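PDB 5EFZ: homoserine O-acetyltransferase from Pseudomonas veronii, which hydrolyses ethyl acetate to ethanol and acetate, a step in the breakdown of short-chain methyl ketones such as 2-butanone. Local coordinates for residues T177-S181 with W273-S279. Numbering follows the deposited sequence.
Sequences TARNS and WQRGDVS. With EDO (1,2-ethanediol), chain K; EDO (1,2-ethanediol), chain M.
Residues 177-181 lie in the loop between strand 170-174 and helix 182-196. Residues 273-279 run on from helix 263-274 through a short loop, extended at D277, into a 3-10 segment. The two backbones pass antiparallel, with A178 facing V278, R179 facing D277 and N180 facing G276. R179 and D277 make a single non-hydrogen-bonded bridge pair, CA to CA 4.2 Å. Both are extended (phi/psi -134/124 and -165/96).

Two backbone hydrogen bonds flank this pair. V278 N donates to A178 O at 3.1 Å, and N180 N donates to G276 O at 2.9 Å.

Side chains add a polar end. R179 (chi1 t, chi2 t, chi3 p) reaches past D277 to S279, and its NH1 donates to S279 OG at 3.1 Å. NH1 also hydrogen-bonds the carbonyl of G284. D277 (chi1 t) forms an Asx turn, with S279 N donating to D277 OD1 at 2.9 Å. S279 OG also donates to D277 OD1, at 2.5 Å.

The apolar part is small. A178 CB meets V278 CG2 at 3.8 Å, beside helices 152-163 and 286-290.

At the other end of 273-279, W273 (chi1 t) NE1 hydrogen-bonds D184 OD2. Its side chain lies about 5 Å from that of S151, the inferred nucleophile. The R179-D277 bridge joins the two ends of the largely helical insertion between strands 170-174 and 296-300 of the alpha/beta hydrolase fold.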
loop_
_atom_site.group_PDB
_atom_site.type_symbol
_atom_site.label_atom_id
_atom_site.label_comp_id
_atom_site.label_asym_id
_atom_site.label_seq_id
_atom_site.Cartn_x
_atom_site.Cartn_y
_atom_site.Cartn_z
ATOM N N THR A 177 -4.356 15.579 4.738
ATOM C CA THR A 177 -3.852 16.709 3.945
ATOM C C THR A 177 -4.953 17.696 3.588
ATOM O O THR A 177 -6.166 17.403 3.698
ATOM C CB THR A 177 -3.205 16.229 2.631
ATOM O OG1 THR A 177 -4.142 15.389 1.959
ATOM C CG2 THR A 177 -1.927 15.410 2.891
ATOM N N ALA A 178 -4.527 18.866 3.142
ATOM C CA ALA A 178 -5.433 19.926 2.771
ATOM C C ALA A 178 -5.902 19.785 1.320
ATOM O O ALA A 178 -6.965 20.271 0.973
ATOM C CB ALA A 178 -4.755 21.299 2.990
ATOM N N ARG A 179 -5.089 19.163 0.470
ATOM C CA ARG A 179 -5.506 18.859 -0.905
ATOM C C ARG A 179 -5.123 17.431 -1.234
ATOM O O ARG A 179 -3.957 17.060 -1.120
ATOM C CB ARG A 179 -4.850 19.797 -1.932
ATOM C CG ARG A 179 -5.258 19.440 -3.391
ATOM C CD ARG A 179 -5.042 20.605 -4.357
ATOM N NE ARG A 179 -3.630 20.855 -4.627
ATOM C CZ ARG A 179 -3.176 21.902 -5.319
ATOM N NH1 ARG A 179 -4.027 22.813 -5.815
ATOM N NH2 ARG A 179 -1.866 22.034 -5.508
ATOM N N ASN A 180 -6.100 16.629 -1.633
ATOM C CA ASN A 180 -5.870 15.197 -1.745
ATOM C C ASN A 180 -4.960 14.853 -2.938
ATOM O O ASN A 180 -5.079 15.446 -4.031
ATOM C CB ASN A 180 -7.224 14.470 -1.854
ATOM C CG ASN A 180 -7.097 12.986 -1.606
ATOM O OD1 ASN A 180 -7.666 12.160 -2.346
ATOM N ND2 ASN A 180 -6.345 12.626 -0.578
ATOM N N SER A 181 -4.059 13.888 -2.746
ATOM C CA SER A 181 -3.114 13.517 -3.816
ATOM C C SER A 181 -3.715 12.551 -4.817
ATOM O O SER A 181 -4.739 11.925 -4.535
ATOM C CB SER A 181 -1.873 12.869 -3.226
ATOM O OG SER A 181 -2.222 11.650 -2.562
ATOM N N TRP A 273 -13.898 11.993 0.606
ATOM C CA TRP A 273 -12.478 11.877 0.939
ATOM C C TRP A 273 -11.617 12.101 -0.308
ATOM O O TRP A 273 -10.632 12.850 -0.275
ATOM C CB TRP A 273 -12.250 10.484 1.565
ATOM C CG TRP A 273 -10.833 9.962 1.747
ATOM C CD1 TRP A 273 -9.640 10.651 1.707
ATOM C CD2 TRP A 273 -10.500 8.587 1.985
ATOM N NE1 TRP A 273 -8.578 9.755 1.905
ATOM C CE2 TRP A 273 -9.093 8.492 2.081
ATOM C CE3 TRP A 273 -11.267 7.424 2.110
ATOM C CZ2 TRP A 273 -8.434 7.264 2.306
ATOM C CZ3 TRP A 273 -10.610 6.201 2.325
ATOM C CH2 TRP A 273 -9.212 6.142 2.425
ATOM N N GLN A 274 -11.979 11.453 -1.415
ATOM C CA GLN A 274 -11.211 11.602 -2.658
ATOM C C GLN A 274 -11.019 13.046 -3.118
ATOM O O GLN A 274 -10.053 13.371 -3.811
ATOM C CB GLN A 274 -11.918 10.853 -3.796
ATOM C CG GLN A 274 -11.721 9.353 -3.754
ATOM C CD GLN A 274 -12.362 8.673 -4.951
ATOM O OE1 GLN A 274 -13.530 8.940 -5.276
ATOM N NE2 GLN A 274 -11.601 7.799 -5.635
ATOM N N ARG A 275 -11.982 13.891 -2.782
ATOM C CA ARG A 275 -12.046 15.237 -3.376
ATOM C C ARG A 275 -11.749 16.376 -2.416
ATOM O O ARG A 275 -11.866 17.540 -2.802
ATOM C CB ARG A 275 -13.423 15.426 -4.007
ATOM C CG ARG A 275 -13.515 14.711 -5.370
ATOM C CD ARG A 275 -14.927 14.360 -5.755
ATOM N NE ARG A 275 -14.908 13.533 -6.973
ATOM C CZ ARG A 275 -14.740 12.209 -6.965
ATOM N NH1 ARG A 275 -14.600 11.548 -5.816
ATOM N NH2 ARG A 275 -14.694 11.545 -8.109
ATOM N N GLY A 276 -11.327 16.048 -1.194
ATOM C CA GLY A 276 -10.940 17.097 -0.233
ATOM C C GLY A 276 -9.899 18.021 -0.877
ATOM O O GLY A 276 -8.863 17.559 -1.338
ATOM N N ASP A 277 -10.183 19.321 -0.934
ATOM C CA ASP A 277 -9.341 20.259 -1.666
ATOM C C ASP A 277 -9.664 21.705 -1.265
ATOM O O ASP A 277 -10.602 22.297 -1.787
ATOM C CB ASP A 277 -9.521 20.070 -3.188
ATOM C CG ASP A 277 -8.697 21.046 -3.998
ATOM O OD1 ASP A 277 -7.841 21.771 -3.428
ATOM O OD2 ASP A 277 -8.911 21.101 -5.222
ATOM N N VAL A 278 -8.894 22.271 -0.334
ATOM C CA VAL A 278 -9.154 23.644 0.113
ATOM C C VAL A 278 -8.798 24.658 -0.980
ATOM O O VAL A 278 -9.176 25.824 -0.874
ATOM C CB VAL A 278 -8.351 24.005 1.408
ATOM C CG1 VAL A 278 -8.701 23.058 2.572
ATOM C CG2 VAL A 278 -6.820 23.968 1.147
ATOM N N SER A 279 -8.036 24.245 -1.997
ATOM C CA SER A 279 -7.669 25.188 -3.080
ATOM C C SER A 279 -8.854 25.507 -3.997
ATOM O O SER A 279 -8.782 26.420 -4.837
ATOM C CB SER A 279 -6.497 24.647 -3.924
ATOM O OG SER A 279 -6.898 23.645 -4.859
HETATM C C1 EDO K . -8.636 15.048 -5.949
HETATM O O1 EDO K . -7.422 14.266 -5.901
HETATM C C2 EDO K . -8.327 16.553 -5.895
HETATM O O2 EDO K . -7.249 16.928 -5.001
HETATM C C1 EDO M . -0.369 16.442 -0.604
HETATM O O1 EDO M . -1.394 16.058 -1.510
HETATM C C2 EDO M . 0.116 17.839 -0.981
HETATM O O2 EDO M . -0.996 18.734 -1.150
#